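Glycosyltransferase Gtf1 (Streptococcus pneumoniae, PDB 4PQG) is a glycosyltransferase of the GT-B class, with two Rossmann-like domains and an added antiparallel beta-sheet domain. Local coordinates at residues K44-D49 and Q69-Y74; N55-T60 and I80-T85. One frame throughout, in Å; residues are numbered along the deposited sequence.

Both contacts are built on one beta-alpha-beta unit, strand 42-47, helix 56-63 and strand 70-72, at the margin of a parallel sheet. Contact 1 joins its two strands; contact 2 ties the start of its helix to the later loop 80-85, which follows the unit. Their centres lie about 11 Å apart, and they pack against each other: Ile-56 CD1 sits 4.0 Å from Phe-47 CB, and Thr-60 CB 3.7 Å from Val-70 CG2. Contact 1 stands apart from the ligands: the side chain of Phe-45 is about 12 Å from the bound 2-acetamido-2-deoxy-beta-D-glucopyranose, and that of Phe-47 about 14 Å from uridine-5'-diphosphate.

Contact 1: K44-D49 and Q69-Y74; sequences KFIFTD and QVIWLY
Phe-45 to Phe-47 pair in parallel with Val-70 to Trp-72, a buried strand-to-strand contact at one margin of the seven-stranded parallel sheet. Phe-45 N donates to Gln-69 O (2.7 Å), Ile-71 N to Phe-45 O, Phe-47 N to Ile-71 O and Leu-73 N to Phe-47 O (3.0 Å), so the last bond runs on past the end of strand 70-72. On one face Ile-46 and Ile-71 lie side by side, pointing the same way, with CG1 of Ile-46 3.8 Å from CB of Ile-71; Phe-212 of helix 205-215 covers both. Ile-71 CD1 also reaches Lys-44 CB at 3.7 Å. The two strands are joined through helix 56-63 in a beta-alpha-beta crossover of a Rossmann-like domain, and the opposite face carries Phe-45, Phe-47, Val-70 and Trp-72. Trp-72 has CG anti to its backbone N (chi1 179°), and its indole NE1 donates to Asp-49 O at 2.8 Å, with the acceptor in the ring plane and an N-H...O angle of 160°. Tyr-74 brings CE2 to 3.3 Å from Thr-48 O, a carbonyl that accepts from Lys-205, while its hydroxyl bonds Glu-192.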
ATOM      1  N   LYS A  44      13.865  -4.763  -7.911  1.00 24.53           N
ATOM      2  CA  LYS A  44      12.584  -5.030  -8.568  1.00 23.09           C
ATOM      3  C   LYS A  44      11.511  -5.197  -7.507  1.00 20.99           C
ATOM      4  O   LYS A  44      11.729  -5.872  -6.502  1.00 20.37           O
ATOM      5  CB  LYS A  44      12.649  -6.298  -9.431  1.00 21.81           C
ATOM      6  CG  LYS A  44      13.759  -6.285 -10.477  1.00 22.26           C
ATOM      7  CD  LYS A  44      13.487  -5.300 -11.600  1.00 22.31           C
ATOM      8  CE  LYS A  44      14.533  -5.489 -12.703  1.00 23.88           C
ATOM      9  NZ  LYS A  44      14.214  -4.665 -13.899  1.00 21.26           N
ATOM     10  N   PHE A  45      10.371  -4.559  -7.746  1.00 19.74           N
ATOM     11  CA  PHE A  45       9.205  -4.701  -6.894  1.00 19.32           C
ATOM     12  C   PHE A  45       8.130  -5.478  -7.643  1.00 18.08           C
ATOM     13  O   PHE A  45       7.573  -5.022  -8.639  1.00 18.22           O
ATOM     14  CB  PHE A  45       8.744  -3.338  -6.377  1.00 20.11           C
ATOM     15  CG  PHE A  45       9.770  -2.677  -5.492  1.00 21.01           C
ATOM     16  CD1 PHE A  45       9.674  -2.767  -4.112  1.00 21.17           C
ATOM     17  CD2 PHE A  45      10.860  -2.015  -6.044  1.00 21.34           C
ATOM     18  CE1 PHE A  45      10.636  -2.184  -3.282  1.00 22.04           C
ATOM     19  CE2 PHE A  45      11.831  -1.442  -5.234  1.00 22.16           C
ATOM     20  CZ  PHE A  45      11.723  -1.526  -3.850  1.00 22.22           C
ATOM     21  N   ILE A  46       7.911  -6.694  -7.171  1.00 17.87           N
ATOM     22  CA  ILE A  46       7.049  -7.675  -7.824  1.00 17.70           C
ATOM     23  C   ILE A  46       5.673  -7.615  -7.159  1.00 17.40           C
ATOM     24  O   ILE A  46       5.578  -7.685  -5.939  1.00 17.63           O
ATOM     25  CB  ILE A  46       7.637  -9.096  -7.646  1.00 17.29           C
ATOM     26  CG1 ILE A  46       9.023  -9.193  -8.318  1.00 17.38           C
ATOM     27  CG2 ILE A  46       6.666 -10.165  -8.166  1.00 17.75           C
ATOM     28  CD1 ILE A  46       9.925 -10.241  -7.702  1.00 16.19           C
ATOM     29  N   PHE A  47       4.624  -7.489  -7.967  1.00 16.80           N
ATOM     30  CA  PHE A  47       3.243  -7.632  -7.495  1.00 16.61           C
ATOM     31  C   PHE A  47       2.597  -8.869  -8.120  1.00 16.87           C
ATOM     32  O   PHE A  47       2.677  -9.067  -9.335  1.00 15.29           O
ATOM     33  CB  PHE A  47       2.458  -6.371  -7.829  1.00 15.87           C
ATOM     34  CG  PHE A  47       3.077  -5.124  -7.255  1.00 15.99           C
ATOM     35  CD1 PHE A  47       2.711  -4.673  -5.990  1.00 15.85           C
ATOM     36  CD2 PHE A  47       4.060  -4.432  -7.965  1.00 16.42           C
ATOM     37  CE1 PHE A  47       3.302  -3.544  -5.447  1.00 16.40           C
ATOM     38  CE2 PHE A  47       4.658  -3.301  -7.428  1.00 16.82           C
ATOM     39  CZ  PHE A  47       4.265  -2.849  -6.178  1.00 17.04           C
ATOM     40  N   THR A  48       1.968  -9.695  -7.281  1.00 16.94           N
ATOM     41  CA  THR A  48       1.443 -11.002  -7.727  1.00 17.12           C
ATOM     42  C   THR A  48      -0.060 -11.046  -7.987  1.00 16.64           C
ATOM     43  O   THR A  48      -0.559 -12.019  -8.602  1.00 16.10           O
ATOM     44  CB  THR A  48       1.810 -12.140  -6.747  1.00 17.66           C
ATOM     45  OG1 THR A  48       1.313 -11.825  -5.442  1.00 18.22           O
ATOM     46  CG2 THR A  48       3.332 -12.340  -6.683  1.00 18.68           C
ATOM     47  N   ASP A  49      -0.786 -10.020  -7.520  1.00 16.14           N
ATOM     48  CA  ASP A  49      -2.227  -9.919  -7.751  1.00 16.03           C
ATOM     49  C   ASP A  49      -2.548  -9.649  -9.205  1.00 15.69           C
ATOM     50  O   ASP A  49      -1.805  -8.970  -9.908  1.00 14.56           O
ATOM     51  CB  ASP A  49      -2.859  -8.797  -6.925  1.00 16.56           C
ATOM     52  CG  ASP A  49      -3.059  -9.164  -5.464  1.00 17.60           C
ATOM     53  OD1 ASP A  49      -2.750 -10.306  -5.033  1.00 18.17           O
ATOM     54  OD2 ASP A  49      -3.531  -8.279  -4.737  1.00 18.26           O
ATOM     55  N   GLN A  69      11.807  -0.422 -12.179  1.00 26.32           N
ATOM     56  CA  GLN A  69      11.797  -1.117 -10.887  1.00 25.15           C
ATOM     57  C   GLN A  69      10.569  -2.039 -10.713  1.00 24.92           C
ATOM     58  O   GLN A  69      10.425  -2.687  -9.676  1.00 25.64           O
ATOM     59  CB  GLN A  69      11.809  -0.087  -9.757  1.00 25.91           C
ATOM     60  CG  GLN A  69      13.161   0.529  -9.457  1.00 26.76           C
ATOM     61  CD  GLN A  69      13.064   1.619  -8.406  1.00 27.47           C
ATOM     62  OE1 GLN A  69      12.240   2.533  -8.512  1.00 28.14           O
ATOM     63  NE2 GLN A  69      13.913   1.532  -7.386  1.00 27.90           N
ATOM     64  N   VAL A  70       9.683  -2.097 -11.709  1.00 22.47           N
ATOM     65  CA  VAL A  70       8.390  -2.766 -11.521  1.00 21.03           C
ATOM     66  C   VAL A  70       8.288  -4.090 -12.271  1.00 21.40           C
ATOM     67  O   VAL A  70       8.534  -4.135 -13.476  1.00 21.50           O
ATOM     68  CB  VAL A  70       7.219  -1.841 -11.916  1.00 20.62           C
ATOM     69  CG1 VAL A  70       5.883  -2.584 -11.861  1.00 19.21           C
ATOM     70  CG2 VAL A  70       7.200  -0.623 -11.002  1.00 20.07           C
ATOM     71  N   ILE A  71       7.938  -5.157 -11.548  1.00 19.89           N
ATOM     72  CA  ILE A  71       7.550  -6.438 -12.162  1.00 19.94           C
ATOM     73  C   ILE A  71       6.109  -6.786 -11.771  1.00 19.31           C
ATOM     74  O   ILE A  71       5.752  -6.759 -10.585  1.00 19.51           O
ATOM     75  CB  ILE A  71       8.483  -7.594 -11.745  1.00 19.41           C
ATOM     76  CG1 ILE A  71       9.865  -7.405 -12.389  1.00 20.19           C
ATOM     77  CG2 ILE A  71       7.894  -8.932 -12.196  1.00 20.49           C
ATOM     78  CD1 ILE A  71      10.938  -8.375 -11.930  1.00 19.73           C
ATOM     79  N   TRP A  72       5.279  -7.057 -12.772  1.00 18.45           N
ATOM     80  CA  TRP A  72       3.939  -7.572 -12.552  1.00 17.62           C
ATOM     81  C   TRP A  72       3.962  -8.999 -12.983  1.00 17.25           C
ATOM     82  O   TRP A  72       4.368  -9.307 -14.110  1.00 16.81           O
ATOM     83  CB  TRP A  72       2.889  -6.759 -13.317  1.00 17.82           C
ATOM     84  CG  TRP A  72       1.465  -7.270 -13.141  1.00 17.00           C
ATOM     85  CD1 TRP A  72       0.882  -7.819 -11.995  1.00 17.02           C
ATOM     86  CD2 TRP A  72       0.404  -7.304 -14.153  1.00 17.09           C
ATOM     87  NE1 TRP A  72      -0.421  -8.179 -12.229  1.00 16.91           N
ATOM     88  CE2 TRP A  72      -0.771  -7.891 -13.500  1.00 16.79           C
ATOM     89  CE3 TRP A  72       0.317  -6.930 -15.487  1.00 17.38           C
ATOM     90  CZ2 TRP A  72      -1.969  -8.072 -14.170  1.00 17.48           C
ATOM     91  CZ3 TRP A  72      -0.901  -7.111 -16.148  1.00 17.14           C
ATOM     92  CH2 TRP A  72      -2.008  -7.688 -15.509  1.00 17.32           C
ATOM     93  N   LEU A  73       3.598  -9.896 -12.066  1.00 16.68           N
ATOM     94  CA  LEU A  73       3.644 -11.338 -12.321  1.00 16.49           C
ATOM     95  C   LEU A  73       3.125 -11.746 -13.720  1.00 16.73           C
ATOM     96  O   LEU A  73       3.797 -12.489 -14.460  1.00 16.68           O
ATOM     97  CB  LEU A  73       2.886 -12.093 -11.215  1.00 16.52           C
ATOM     98  CG  LEU A  73       2.545 -13.581 -11.419  1.00 16.88           C
ATOM     99  CD1 LEU A  73       3.804 -14.451 -11.430  1.00 17.35           C
ATOM    100  CD2 LEU A  73       1.566 -14.072 -10.354  1.00 16.96           C
ATOM    101  N   TYR A  74       1.939 -11.267 -14.084  1.00 16.52           N
ATOM    102  CA  TYR A  74       1.250 -11.762 -15.293  1.00 16.77           C
ATOM    103  C   TYR A  74       1.875 -11.232 -16.597  1.00 17.81           C
ATOM    104  O   TYR A  74       1.824 -11.874 -17.635  1.00 17.47           O
ATOM    105  CB  TYR A  74      -0.256 -11.465 -15.202  1.00 15.98           C
ATOM    106  CG  TYR A  74      -0.904 -12.214 -14.051  1.00 15.69           C
ATOM    107  CD1 TYR A  74      -1.398 -13.506 -14.236  1.00 15.66           C
ATOM    108  CD2 TYR A  74      -0.991 -11.636 -12.767  1.00 15.59           C
ATOM    109  CE1 TYR A  74      -1.981 -14.207 -13.190  1.00 16.05           C
ATOM    110  CE2 TYR A  74      -1.568 -12.321 -11.711  1.00 15.37           C
ATOM    111  CZ  TYR A  74      -2.044 -13.613 -11.928  1.00 16.22           C
ATOM    112  OH  TYR A  74      -2.592 -14.338 -10.915  1.00 16.66           O
TER

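Contact 2: N55-T60 and I80-T85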
ATOM      1  N   ASN A  55      -4.270   0.184 -15.319  1.00 19.42           N
ATOM      2  CA  ASN A  55      -2.930  -0.145 -15.783  1.00 19.47           C
ATOM      3  C   ASN A  55      -1.988  -0.095 -14.568  1.00 19.74           C
ATOM      4  O   ASN A  55      -1.868   0.941 -13.932  1.00 18.22           O
ATOM      5  CB  ASN A  55      -2.484   0.871 -16.851  1.00 20.21           C
ATOM      6  CG  ASN A  55      -1.096   0.582 -17.406  1.00 20.68           C
ATOM      7  OD1 ASN A  55      -0.312  -0.169 -16.816  1.00 19.34           O
ATOM      8  ND2 ASN A  55      -0.788   1.182 -18.563  1.00 20.89           N
ATOM      9  N   ILE A  56      -1.317  -1.205 -14.244  1.00 19.40           N
ATOM     10  CA  ILE A  56      -0.474  -1.238 -13.051  1.00 19.43           C
ATOM     11  C   ILE A  56       0.598  -0.128 -13.043  1.00 20.37           C
ATOM     12  O   ILE A  56       0.968   0.381 -11.982  1.00 19.05           O
ATOM     13  CB  ILE A  56       0.126  -2.659 -12.772  1.00 20.18           C
ATOM     14  CG1 ILE A  56       0.609  -2.758 -11.308  1.00 19.93           C
ATOM     15  CG2 ILE A  56       1.218  -3.020 -13.787  1.00 19.44           C
ATOM     16  CD1 ILE A  56       1.161  -4.113 -10.894  1.00 20.40           C
ATOM     17  N   GLN A  57       1.070   0.266 -14.228  1.00 20.34           N
ATOM     18  CA  GLN A  57       2.071   1.312 -14.338  1.00 20.77           C
ATOM     19  C   GLN A  57       1.532   2.640 -13.781  1.00 20.42           C
ATOM     20  O   GLN A  57       2.268   3.419 -13.174  1.00 21.31           O
ATOM     21  CB  GLN A  57       2.520   1.484 -15.794  1.00 20.40           C
ATOM     22  CG  GLN A  57       3.715   2.427 -15.956  1.00 19.58           C
ATOM     23  CD  GLN A  57       3.318   3.890 -15.923  1.00 19.70           C
ATOM     24  OE1 GLN A  57       2.160   4.224 -16.132  1.00 20.48           O
ATOM     25  NE2 GLN A  57       4.284   4.772 -15.658  1.00 19.53           N
ATOM     26  N   HIS A  58       0.258   2.909 -14.004  1.00 20.67           N
ATOM     27  CA  HIS A  58      -0.333   4.143 -13.474  1.00 20.92           C
ATOM     28  C   HIS A  58      -0.241   4.172 -11.973  1.00 21.00           C
ATOM     29  O   HIS A  58       0.034   5.212 -11.379  1.00 21.27           O
ATOM     30  CB  HIS A  58      -1.772   4.290 -13.925  1.00 20.24           C
ATOM     31  CG  HIS A  58      -1.937   4.359 -15.415  1.00 20.55           C
ATOM     32  ND1 HIS A  58      -3.129   4.224 -16.009  1.00 20.38           N
ATOM     33  CD2 HIS A  58      -1.004   4.540 -16.438  1.00 21.68           C
ATOM     34  CE1 HIS A  58      -2.972   4.336 -17.346  1.00 20.93           C
ATOM     35  NE2 HIS A  58      -1.676   4.523 -17.603  1.00 20.38           N
ATOM     36  N   LEU A  59      -0.448   3.015 -11.352  1.00 21.02           N
ATOM     37  CA  LEU A  59      -0.429   2.895  -9.893  1.00 20.25           C
ATOM     38  C   LEU A  59       0.986   3.009  -9.312  1.00 21.45           C
ATOM     39  O   LEU A  59       1.204   3.697  -8.283  1.00 20.61           O
ATOM     40  CB  LEU A  59      -1.093   1.579  -9.461  1.00 19.42           C
ATOM     41  CG  LEU A  59      -2.562   1.397  -9.894  1.00 19.57           C
ATOM     42  CD1 LEU A  59      -3.095  -0.005  -9.627  1.00 18.73           C
ATOM     43  CD2 LEU A  59      -3.481   2.440  -9.265  1.00 19.73           C
ATOM     44  N   THR A  60       1.939   2.332  -9.946  1.00 19.64           N
ATOM     45  CA  THR A  60       3.309   2.324  -9.458  1.00 19.51           C
ATOM     46  C   THR A  60       3.957   3.699  -9.647  1.00 21.08           C
ATOM     47  O   THR A  60       4.662   4.180  -8.750  1.00 22.94           O
ATOM     48  CB  THR A  60       4.153   1.213 -10.136  1.00 19.18           C
ATOM     49  OG1 THR A  60       4.118   1.371 -11.560  1.00 17.31           O
ATOM     50  CG2 THR A  60       3.602  -0.152  -9.773  1.00 17.98           C
ATOM     51  N   ILE A  80       5.918  -7.450 -23.399  1.00 20.95           N
ATOM     52  CA  ILE A  80       5.339  -6.101 -23.253  1.00 20.71           C
ATOM     53  C   ILE A  80       5.880  -5.460 -21.976  1.00 22.33           C
ATOM     54  O   ILE A  80       5.791  -6.051 -20.881  1.00 22.15           O
ATOM     55  CB  ILE A  80       3.794  -6.110 -23.261  1.00 20.37           C
ATOM     56  CG1 ILE A  80       3.295  -6.580 -24.637  1.00 18.99           C
ATOM     57  CG2 ILE A  80       3.234  -4.737 -22.843  1.00 19.04           C
ATOM     58  CD1 ILE A  80       1.788  -6.638 -24.802  1.00 18.98           C
ATOM     59  N   LYS A  81       6.481  -4.280 -22.124  1.00 22.55           N
ATOM     60  CA  LYS A  81       7.109  -3.595 -20.997  1.00 23.42           C
ATOM     61  C   LYS A  81       6.067  -2.864 -20.149  1.00 22.78           C
ATOM     62  O   LYS A  81       5.059  -2.384 -20.673  1.00 20.45           O
ATOM     63  CB  LYS A  81       8.166  -2.588 -21.482  1.00 25.97           C
ATOM     64  CG  LYS A  81       9.279  -3.171 -22.343  1.00 29.04           C
ATOM     65  CD  LYS A  81       9.987  -4.342 -21.675  1.00 32.04           C
ATOM     66  CE  LYS A  81      10.971  -4.986 -22.641  1.00 34.58           C
ATOM     67  NZ  LYS A  81      11.347  -6.363 -22.210  1.00 38.23           N
ATOM     68  N   ILE A  82       6.330  -2.778 -18.844  1.00 22.28           N
ATOM     69  CA  ILE A  82       5.565  -1.917 -17.948  1.00 22.64           C
ATOM     70  C   ILE A  82       5.612  -0.500 -18.511  1.00 22.77           C
ATOM     71  O   ILE A  82       6.694   0.065 -18.663  1.00 24.68           O
ATOM     72  CB  ILE A  82       6.149  -1.938 -16.512  1.00 22.87           C
ATOM     73  CG1 ILE A  82       6.074  -3.353 -15.906  1.00 23.72           C
ATOM     74  CG2 ILE A  82       5.442  -0.928 -15.611  1.00 22.89           C
ATOM     75  CD1 ILE A  82       4.656  -3.875 -15.715  1.00 22.69           C
ATOM     76  N   ALA A  83       4.444   0.065 -18.815  1.00 21.76           N
ATOM     77  CA  ALA A  83       4.347   1.359 -19.509  1.00 21.36           C
ATOM     78  C   ALA A  83       2.991   2.030 -19.282  1.00 20.62           C
ATOM     79  O   ALA A  83       2.019   1.358 -19.007  1.00 20.82           O
ATOM     80  CB  ALA A  83       4.585   1.161 -21.004  1.00 21.36           C
ATOM     81  N   PRO A  84       2.922   3.366 -19.410  1.00 22.49           N
ATOM     82  CA  PRO A  84       1.638   4.067 -19.359  1.00 22.04           C
ATOM     83  C   PRO A  84       0.724   3.688 -20.523  1.00 22.47           C
ATOM     84  O   PRO A  84       1.219   3.246 -21.567  1.00 24.64           O
ATOM     85  CB  PRO A  84       2.031   5.544 -19.492  1.00 22.60           C
ATOM     86  CG  PRO A  84       3.479   5.619 -19.129  1.00 22.80           C
ATOM     87  CD  PRO A  84       4.069   4.295 -19.496  1.00 22.52           C
ATOM     88  N   THR A  85      -0.584   3.855 -20.343  1.00 21.77           N
ATOM     89  CA  THR A  85      -1.549   3.677 -21.424  1.00 22.44           C
ATOM     90  C   THR A  85      -1.381   4.810 -22.429  1.00 24.10           C
ATOM     91  O   THR A  85      -1.403   5.983 -22.054  1.00 22.58           O
ATOM     92  CB  THR A  85      -3.014   3.627 -20.924  1.00 22.60           C
ATOM     93  OG1 THR A  85      -3.208   2.466 -20.096  1.00 22.20           O
ATOM     94  CG2 THR A  85      -3.996   3.566 -22.098  1.00 20.81           C
TER
HETATM   95  O   HOH W   1       1.780  -1.780 -17.767  1.00 20.29           O
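Asn-55, just before helix 56-63, and His-58 in its first turn bond Ala-83 and Thr-85. The amide nitrogen of Asn-55 makes two bonds: ND2 donates to Ala-83 O at 2.8 Å, in that carbonyl's plane, and to Thr-85 OG1 at 3.1 Å, close to its own amide plane. In the reverse direction Thr-85 N donates to His-58 NE2 at 3.0 Å; the bond is nearly straight (176°), though the donor is tilted from the imidazole plane. As acceptor here, NE2 carries no proton. Beside these bonds the Gln-57 chain, bent at chi2 (-80°), crosses Pro-84, with OE1 3.3 Å from Pro-84 CA, and its NE2 goes on to Asp-67. Apolar contact comes from Ile-82, whose CG2 lies 3.8 Å from Gln-57 CG and whose CD1 meets Ile-56 CG2.

The motif behind the polar cluster is an N-cap. Asn-55 stands just before the helix, and its OD1 accepts from Gln-57 N at 3.0 Å, with the donor 47° above the amide carbonyl plane. One side chain thus caps the helix through OD1 and holds the loop through ND2, which fixes its amide rotation. A water donates to OD1 and weakly accepts from Ala-83 N. Asn-55 CB lies over the centre of the His-58 ring, 3.5 Å above its plane, backing the imidazole, whose edge is turned to Thr-85. Farther out, Thr-85 OG1 is also bonded to Phe-150 O, in the antiparallel beta-sheet domain, and Ile-82 packs on Val-70 and Trp-72 of the sheet margin.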